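Local coordinates for methanol--corrinoid protein co-methyltransferase (Methanosarcina barkeri, PDB 2I2X), which transfers the methyl group of methanol to the corrinoid cobalt of its partner protein MtaC, using a zinc ion, in methanol-fed methanogenesis, at residues E42-R48 against S311-Y317; D68-R72 against G322-C328; R377-I382 against N395-E399. All blocks are in the same frame, centred on the assembly; numbering follows the deposited sequence.

Contacts 1 and 2 are neighbours, with centres about 11 Å apart. Contact 1 joins the ends of strands 40-43 and 309-311, adjacent in the parallel sheet of the TIM barrel. Contact 2 joins helix 55-76, the next helix after strand 40-43, to strand 323-324 and helix 325-345, so their segments alternate along the chain. They touch through Tyr317 and Asp68. Contact 3 comes later, between helices 372-383 and 389-409, its centre about 33 Å from that of contact 1 and 41 Å from that of contact 2. Contacts 1 and 2 thus build the region that meets the second MtaB subunit, contact 1 bordering the metal and corrinoid sites. Contact 3 is packing within a distant helical part.

Contact 1 (E42-R48 against S311-Y317); sequences EINYAPR and SNESVEY. With K (potassium ion), chain S.
Asn44 and Asn312 exchange two hydrogen bonds. The backbone N of Asn44 donates to Asn312 OD1 at 2.8 Å, in the carbonyl plane and on a lone pair. Asn312 ND2 returns a bond to Asn44 O at 3.2 Å, from above the plane of that carbonyl. The Asn312 amide thus takes both the N-H and the C=O of one residue. Its chi1 of 68° sets CG between its own N and carbonyl carbon, and chi2 of -54° then presents OD1 and ND2 to Asn44. Ile43 CD1 lies against the same amide.

The Asn44 side chain runs over the turn at Glu313. CB rests on Glu313 O at 2.9 Å, and CG lies 3.2 Å from that same Glu313 O. OD1 stays beside this oxygen. ND2 comes to 3.2 Å from Ser311 OG and is hydrogen-bonded to Glu84. Ser311 OG accepts from Glu313 N, an ST turn, and is hydrogen-bonded to Asp268.

Beyond this turn the backbones bridge directly. Ala46 N donates to Val315 O, and Tyr317 N donates to Ala46 O at 2.9 Å. At the far end Arg48 CG sits 3.3 Å from Tyr317 O. The Arg48 guanidinium stands almost perpendicular to the Tyr317 ring, at 85°, and its NH2 forms a salt bridge with Glu61.

Glu313 OE1 binds the potassium ion at 3.2 Å, together with Glu86 and Glu164. Glu164 also binds zinc, and Ser314 lines the corrinoid pocket, so the loop 312-317 borders the active site at the strand ends of the barrel. Strand 40-43 lies between strands 80-86 and 309-311. Ile43 packs on helix 325-345, Tyr45 reaches helices 55-76 and 325-345, and Phe321 of the second MtaB subunit covers Ala46, Ser314 and Glu316.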
# COMPACT_ATOMS: atom_id res chain seq x y z
N GLU A 42 -1.71 12.36 7.11
CA GLU A 42 -3.14 12.25 7.42
C GLU A 42 -3.63 10.91 6.87
O GLU A 42 -3.72 10.71 5.65
CB GLU A 42 -3.93 13.43 6.79
CG GLU A 42 -5.49 13.40 7.02
CD GLU A 42 -6.20 14.81 6.95
OE1 GLU A 42 -5.74 15.76 6.25
OE2 GLU A 42 -7.22 14.99 7.65
N ILE A 43 -3.93 9.98 7.77
CA ILE A 43 -4.31 8.64 7.33
C ILE A 43 -5.84 8.49 7.22
O ILE A 43 -6.59 8.93 8.10
CB ILE A 43 -3.65 7.53 8.22
CG1 ILE A 43 -3.96 6.13 7.70
CG2 ILE A 43 -4.07 7.72 9.70
CD1 ILE A 43 -3.19 5.70 6.43
N ASN A 44 -6.26 7.85 6.13
CA ASN A 44 -7.66 7.58 5.83
C ASN A 44 -7.89 6.08 5.76
O ASN A 44 -6.91 5.33 5.69
CB ASN A 44 -8.07 8.25 4.54
CG ASN A 44 -8.54 9.67 4.76
OD1 ASN A 44 -9.70 9.90 5.11
ND2 ASN A 44 -7.62 10.63 4.61
N TYR A 45 -9.15 5.66 5.81
CA TYR A 45 -9.52 4.25 6.03
C TYR A 45 -11.03 4.08 5.88
O TYR A 45 -11.77 5.02 6.11
CB TYR A 45 -9.12 3.78 7.43
CG TYR A 45 -9.31 4.86 8.50
CD1 TYR A 45 -10.52 5.06 9.12
CD2 TYR A 45 -8.25 5.69 8.86
CE1 TYR A 45 -10.67 6.06 10.08
CE2 TYR A 45 -8.39 6.66 9.80
CZ TYR A 45 -9.59 6.85 10.41
OH TYR A 45 -9.70 7.84 11.35
N ALA A 46 -11.46 2.89 5.47
CA ALA A 46 -12.87 2.49 5.41
C ALA A 46 -12.97 1.14 6.14
O ALA A 46 -12.17 0.23 5.89
CB ALA A 46 -13.33 2.34 3.96
N PRO A 47 -13.93 1.01 7.07
CA PRO A 47 -14.15 -0.27 7.70
C PRO A 47 -14.61 -1.33 6.69
O PRO A 47 -14.98 -1.00 5.57
CB PRO A 47 -15.24 0.02 8.74
CG PRO A 47 -15.89 1.28 8.32
CD PRO A 47 -14.86 2.06 7.55
N ARG A 48 -14.51 -2.60 7.06
CA ARG A 48 -14.98 -3.66 6.19
C ARG A 48 -16.52 -3.67 6.21
O ARG A 48 -17.10 -3.18 7.16
CB ARG A 48 -14.40 -5.00 6.65
CG ARG A 48 -12.93 -5.17 6.38
CD ARG A 48 -12.34 -6.22 7.28
NE ARG A 48 -12.19 -5.78 8.67
CZ ARG A 48 -11.44 -6.42 9.58
NH1 ARG A 48 -10.74 -7.50 9.23
NH2 ARG A 48 -11.35 -5.97 10.83
N SER A 311 -2.03 12.81 2.51
CA SER A 311 -2.99 11.75 2.72
C SER A 311 -2.92 10.56 1.71
O SER A 311 -2.43 10.72 0.60
CB SER A 311 -4.37 12.39 2.70
OG SER A 311 -5.39 11.42 2.48
N ASN A 312 -3.43 9.40 2.13
CA ASN A 312 -3.55 8.20 1.28
C ASN A 312 -4.96 8.03 0.73
O ASN A 312 -5.27 6.99 0.13
CB ASN A 312 -3.24 6.93 2.10
CG ASN A 312 -4.29 6.67 3.15
OD1 ASN A 312 -4.58 7.55 3.95
ND2 ASN A 312 -4.91 5.48 3.14
N GLU A 313 -5.81 9.03 1.00
CA GLU A 313 -7.17 9.15 0.45
C GLU A 313 -8.12 8.16 1.10
O GLU A 313 -9.06 8.55 1.78
CB GLU A 313 -7.18 9.03 -1.08
CG GLU A 313 -8.56 8.97 -1.72
CD GLU A 313 -9.46 10.18 -1.40
OE1 GLU A 313 -10.68 10.07 -1.68
OE2 GLU A 313 -8.97 11.22 -0.89
N SER A 314 -7.84 6.88 0.91
CA SER A 314 -8.64 5.83 1.51
C SER A 314 -8.08 4.44 1.20
O SER A 314 -7.50 4.21 0.14
CB SER A 314 -10.07 5.90 1.01
OG SER A 314 -10.88 5.16 1.90
N VAL A 315 -8.30 3.52 2.13
CA VAL A 315 -7.97 2.13 1.94
C VAL A 315 -8.88 1.34 2.88
O VAL A 315 -9.21 1.81 3.98
CB VAL A 315 -6.48 1.87 2.28
CG1 VAL A 315 -6.20 2.12 3.80
CG2 VAL A 315 -6.02 0.45 1.81
N GLU A 316 -9.28 0.14 2.45
CA GLU A 316 -10.02 -0.76 3.34
C GLU A 316 -9.14 -1.23 4.49
O GLU A 316 -7.99 -1.55 4.29
CB GLU A 316 -10.55 -1.98 2.60
CG GLU A 316 -11.39 -2.86 3.53
CD GLU A 316 -11.85 -4.10 2.87
OE1 GLU A 316 -13.08 -4.18 2.62
OE2 GLU A 316 -10.99 -4.98 2.58
N TYR A 317 -9.70 -1.27 5.68
CA TYR A 317 -8.98 -1.82 6.80
C TYR A 317 -8.88 -3.36 6.68
O TYR A 317 -9.89 -4.06 6.86
CB TYR A 317 -9.65 -1.42 8.11
CG TYR A 317 -8.93 -1.93 9.33
CD1 TYR A 317 -7.61 -1.55 9.59
CD2 TYR A 317 -9.58 -2.77 10.24
CE1 TYR A 317 -6.93 -2.01 10.73
CE2 TYR A 317 -8.91 -3.23 11.41
CZ TYR A 317 -7.58 -2.84 11.64
OH TYR A 317 -6.92 -3.29 12.75
K K S . -13.18 10.94 0.05
O HOH W 1 -12.17 6.52 3.59
O HOH W 2 -14.62 -1.88 2.43

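Contact 2 (D68-R72 against G322-C328); sequences DVMER and GGTTVQC
Arg72 and Gln327 meet because their side chains set off toward each other's helix. In Arg72, CG lies opposite the backbone N (chi1 -170°), and bends at chi2 and chi3 then fold the guanidinium over Gln327. In Gln327, CG lies opposite the carbonyl carbon (chi1 -69°), and the chain runs on extended to helix 55-76.

Gln327 CB sits 3.6 Å over the centre of the Arg72 guanidinium. The edge of that group faces the loop: Arg72 NH2 donates to Gly322 O at 3.2 Å, close to the guanidinium plane. NH1 adds a weak bond to the same oxygen.

The Gln327 amide is held at both ends. NE2 donates to Asp68 O at 3.0 Å, and OE1 accepts from Thr324 N at 2.8 Å within its own segment. These two bonds fix the turn of the amide. Asp68 O also takes the helical bond from Arg72 N, on the opposite face of its plane. The Asp68 carboxylate stacks on the Gln327 amide, with planes 29° apart. Beside this, Val69 CG2 packs on Val326 CG2 at 3.8 Å.

Two helices of the barrel's outer layer are joined here. Asp68 OD2 is probably hydrogen-bonded to Tyr317 OH. Arg72 NE forms a salt bridge with Glu331, probably the main balance of its charge. Arg72 also holds the loop before strand 323-324 through a neutral carbonyl, while the Gln327 amide ties helix 325-345 to helix 55-76.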
# COMPACT_ATOMS: atom_id res chain seq x y z
N ASP A 68 -4.10 0.76 15.79
CA ASP A 68 -3.05 0.32 14.86
C ASP A 68 -2.14 1.45 14.32
O ASP A 68 -0.91 1.30 14.23
CB ASP A 68 -3.68 -0.43 13.69
CG ASP A 68 -4.12 -1.82 14.08
OD1 ASP A 68 -3.93 -2.20 15.27
OD2 ASP A 68 -4.66 -2.53 13.21
N VAL A 69 -2.78 2.56 13.98
CA VAL A 69 -2.12 3.77 13.54
C VAL A 69 -1.24 4.37 14.64
O VAL A 69 -0.05 4.65 14.40
CB VAL A 69 -3.18 4.85 13.12
CG1 VAL A 69 -2.49 6.15 12.80
CG2 VAL A 69 -4.02 4.36 11.95
N MET A 70 -1.79 4.59 15.84
CA MET A 70 -0.99 5.25 16.88
C MET A 70 0.24 4.37 17.24
O MET A 70 1.35 4.85 17.39
CB MET A 70 -1.83 5.59 18.13
CG MET A 70 -3.05 6.54 17.91
SD MET A 70 -2.62 8.14 17.15
CE MET A 70 -1.45 8.87 18.31
N GLU A 71 0.00 3.07 17.34
CA GLU A 71 1.04 2.13 17.69
C GLU A 71 2.16 2.24 16.66
O GLU A 71 3.32 2.45 17.01
CB GLU A 71 0.44 0.71 17.80
CG GLU A 71 1.41 -0.38 18.27
CD GLU A 71 2.03 -0.14 19.66
OE1 GLU A 71 1.44 0.63 20.48
OE2 GLU A 71 3.11 -0.75 19.92
N ARG A 72 1.82 2.20 15.37
CA ARG A 72 2.85 2.28 14.37
C ARG A 72 3.66 3.56 14.44
O ARG A 72 4.88 3.53 14.32
CB ARG A 72 2.29 2.12 12.96
CG ARG A 72 3.46 1.97 11.97
CD ARG A 72 4.14 0.56 12.14
NE ARG A 72 4.25 0.07 10.80
CZ ARG A 72 3.78 -1.07 10.34
NH1 ARG A 72 3.27 -1.98 11.14
NH2 ARG A 72 3.91 -1.32 9.06
N GLY A 322 2.76 -6.73 6.02
CA GLY A 322 3.56 -5.80 6.81
C GLY A 322 2.81 -5.30 8.00
O GLY A 322 3.29 -4.49 8.80
N GLY A 323 1.60 -5.80 8.13
CA GLY A 323 0.75 -5.33 9.19
C GLY A 323 -0.56 -4.85 8.62
O GLY A 323 -1.01 -5.24 7.52
N THR A 324 -1.23 -4.04 9.39
CA THR A 324 -2.55 -3.66 8.97
C THR A 324 -2.45 -2.52 7.96
O THR A 324 -1.56 -1.69 7.98
CB THR A 324 -3.41 -3.39 10.19
OG1 THR A 324 -4.59 -4.18 10.10
CG2 THR A 324 -3.69 -1.97 10.34
N THR A 325 -3.32 -2.56 7.01
CA THR A 325 -3.35 -1.61 5.93
C THR A 325 -3.15 -0.13 6.34
O THR A 325 -2.41 0.62 5.67
CB THR A 325 -4.67 -1.83 5.24
OG1 THR A 325 -4.59 -1.36 3.91
CG2 THR A 325 -5.79 -1.18 5.98
N VAL A 326 -3.74 0.26 7.47
CA VAL A 326 -3.59 1.62 7.99
C VAL A 326 -2.21 1.87 8.50
O VAL A 326 -1.71 3.02 8.50
CB VAL A 326 -4.67 1.99 9.10
CG1 VAL A 326 -6.11 2.11 8.48
CG2 VAL A 326 -4.65 1.04 10.30
N GLN A 327 -1.56 0.79 8.94
CA GLN A 327 -0.16 0.87 9.34
C GLN A 327 0.77 0.99 8.17
O GLN A 327 1.65 1.82 8.19
CB GLN A 327 0.22 -0.31 10.22
CG GLN A 327 -0.45 -0.29 11.57
CD GLN A 327 -0.26 -1.60 12.30
OE1 GLN A 327 -0.23 -2.66 11.66
NE2 GLN A 327 -0.17 -1.55 13.64
N CYS A 328 0.61 0.19 7.14
CA CYS A 328 1.53 0.27 6.01
C CYS A 328 1.47 1.68 5.40
O CYS A 328 2.51 2.30 5.21
CB CYS A 328 1.17 -0.75 4.94
SG CYS A 328 0.89 -2.41 5.55

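Contact 3 (R377-I382 against N395-E399); sequences RVGQSI and NAAIE
Ala396 fits against Val378 and Ile382 in the close-packed part of this helix pair. Its CB lies 3.9 Å from Val378 CG1 and 3.8 Å from Ile382 CG1. The helices follow each other as a helical hairpin, consistent with the helix-bundle part of MtaB. They run roughly antiparallel, at 144°, and their axes come within 8.4 Å. That spacing suits the small residues between them. Ser381 OG reaches 3.5 Å from Ala396 CA. It donates to Val378 O on its own helix at 2.8 Å, on a lone pair, so this buried hydroxyl is satisfied without help from the partner helix. Val378 and Ile382 also pack on Ile275 of helix 273-280, which continues the apolar side.

The other side is polar and partly exposed. Glu399 lays CB and CG along Ser381. A bend at chi2 (75°) then turns its carboxylate toward Arg377. Arg377 comes out extended, and its NE donates to Glu399 OE2 at 2.7 Å with an almost straight bond of 179°. The carboxylate oxygen lies at the guanidinium edge, in plane, and uses its anti lone pair. Farther along, Asn395 ND2 donates to Ser381 O at 3.2 Å, while its stronger partner is Asp385.

An alanine in place of Glu399 would probably leave Arg377 NE without its charged mate and uncover the flank of Ser381. Arg377 NH1 also forms a salt bridge with Glu406 of the same helix 389-409. Two acids of that helix therefore share one arginine, which is likely to offset their charge and to tie helix 372-383 to it along the polar side.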
# COMPACT_ATOMS: atom_id res chain seq x y z
N ARG A 377 -1.23 31.57 -10.98
CA ARG A 377 -1.74 32.36 -12.09
C ARG A 377 -3.28 32.20 -12.18
O ARG A 377 -4.00 33.20 -12.32
CB ARG A 377 -1.04 31.96 -13.38
CG ARG A 377 -1.50 32.64 -14.63
CD ARG A 377 -0.73 32.18 -15.87
NE ARG A 377 -1.39 32.54 -17.13
CZ ARG A 377 -0.89 32.31 -18.35
NH1 ARG A 377 0.29 31.72 -18.51
NH2 ARG A 377 -1.58 32.67 -19.43
N VAL A 378 -3.77 30.96 -12.05
CA VAL A 378 -5.20 30.72 -12.05
C VAL A 378 -5.81 31.40 -10.85
O VAL A 378 -6.84 32.02 -10.96
CB VAL A 378 -5.55 29.23 -12.06
CG1 VAL A 378 -7.05 29.01 -11.79
CG2 VAL A 378 -5.13 28.60 -13.39
N GLY A 379 -5.12 31.33 -9.71
CA GLY A 379 -5.43 32.17 -8.55
C GLY A 379 -5.67 33.65 -8.88
O GLY A 379 -6.67 34.23 -8.41
N GLN A 380 -4.77 34.26 -9.66
CA GLN A 380 -4.85 35.70 -9.99
C GLN A 380 -6.08 36.01 -10.85
O GLN A 380 -6.68 37.10 -10.75
CB GLN A 380 -3.59 36.20 -10.72
CG GLN A 380 -2.37 36.38 -9.86
CD GLN A 380 -1.08 36.56 -10.67
OE1 GLN A 380 -0.80 35.80 -11.61
NE2 GLN A 380 -0.28 37.55 -10.30
N SER A 381 -6.46 35.05 -11.69
CA SER A 381 -7.53 35.26 -12.63
C SER A 381 -8.86 35.21 -11.87
O SER A 381 -9.85 35.82 -12.29
CB SER A 381 -7.48 34.23 -13.76
OG SER A 381 -8.02 32.99 -13.34
N ILE A 382 -8.86 34.50 -10.75
CA ILE A 382 -10.04 34.45 -9.91
C ILE A 382 -10.26 35.75 -9.13
O ILE A 382 -11.37 36.29 -9.12
CB ILE A 382 -9.98 33.24 -8.93
CG1 ILE A 382 -10.00 31.93 -9.76
CG2 ILE A 382 -11.09 33.33 -7.83
CD1 ILE A 382 -9.55 30.72 -9.00
N ASN A 395 -13.24 33.11 -15.58
CA ASN A 395 -11.87 33.58 -15.75
C ASN A 395 -10.89 32.40 -15.57
O ASN A 395 -9.96 32.23 -16.35
CB ASN A 395 -11.53 34.70 -14.74
CG ASN A 395 -12.31 36.03 -15.01
OD1 ASN A 395 -12.94 36.22 -16.06
ND2 ASN A 395 -12.24 36.95 -14.05
N ALA A 396 -11.15 31.57 -14.56
CA ALA A 396 -10.26 30.49 -14.21
C ALA A 396 -10.24 29.49 -15.35
O ALA A 396 -9.17 29.04 -15.78
CB ALA A 396 -10.70 29.83 -12.89
N ALA A 397 -11.41 29.15 -15.85
CA ALA A 397 -11.55 28.23 -16.96
C ALA A 397 -10.81 28.71 -18.20
O ALA A 397 -10.15 27.91 -18.88
CB ALA A 397 -13.05 28.04 -17.28
N ILE A 398 -10.89 30.01 -18.50
CA ILE A 398 -10.24 30.56 -19.70
C ILE A 398 -8.74 30.70 -19.49
O ILE A 398 -7.96 30.47 -20.42
CB ILE A 398 -10.88 31.92 -20.15
CG1 ILE A 398 -12.27 31.67 -20.75
CG2 ILE A 398 -9.97 32.64 -21.18
CD1 ILE A 398 -13.14 32.96 -20.89
N GLU A 399 -8.36 31.09 -18.28
CA GLU A 399 -6.96 31.18 -17.91
C GLU A 399 -6.31 29.80 -17.99
O GLU A 399 -5.15 29.66 -18.41
CB GLU A 399 -6.81 31.74 -16.50
CG GLU A 399 -5.40 32.18 -16.17
CD GLU A 399 -5.00 33.49 -16.83
OE1 GLU A 399 -5.89 34.31 -17.17
OE2 GLU A 399 -3.77 33.70 -16.99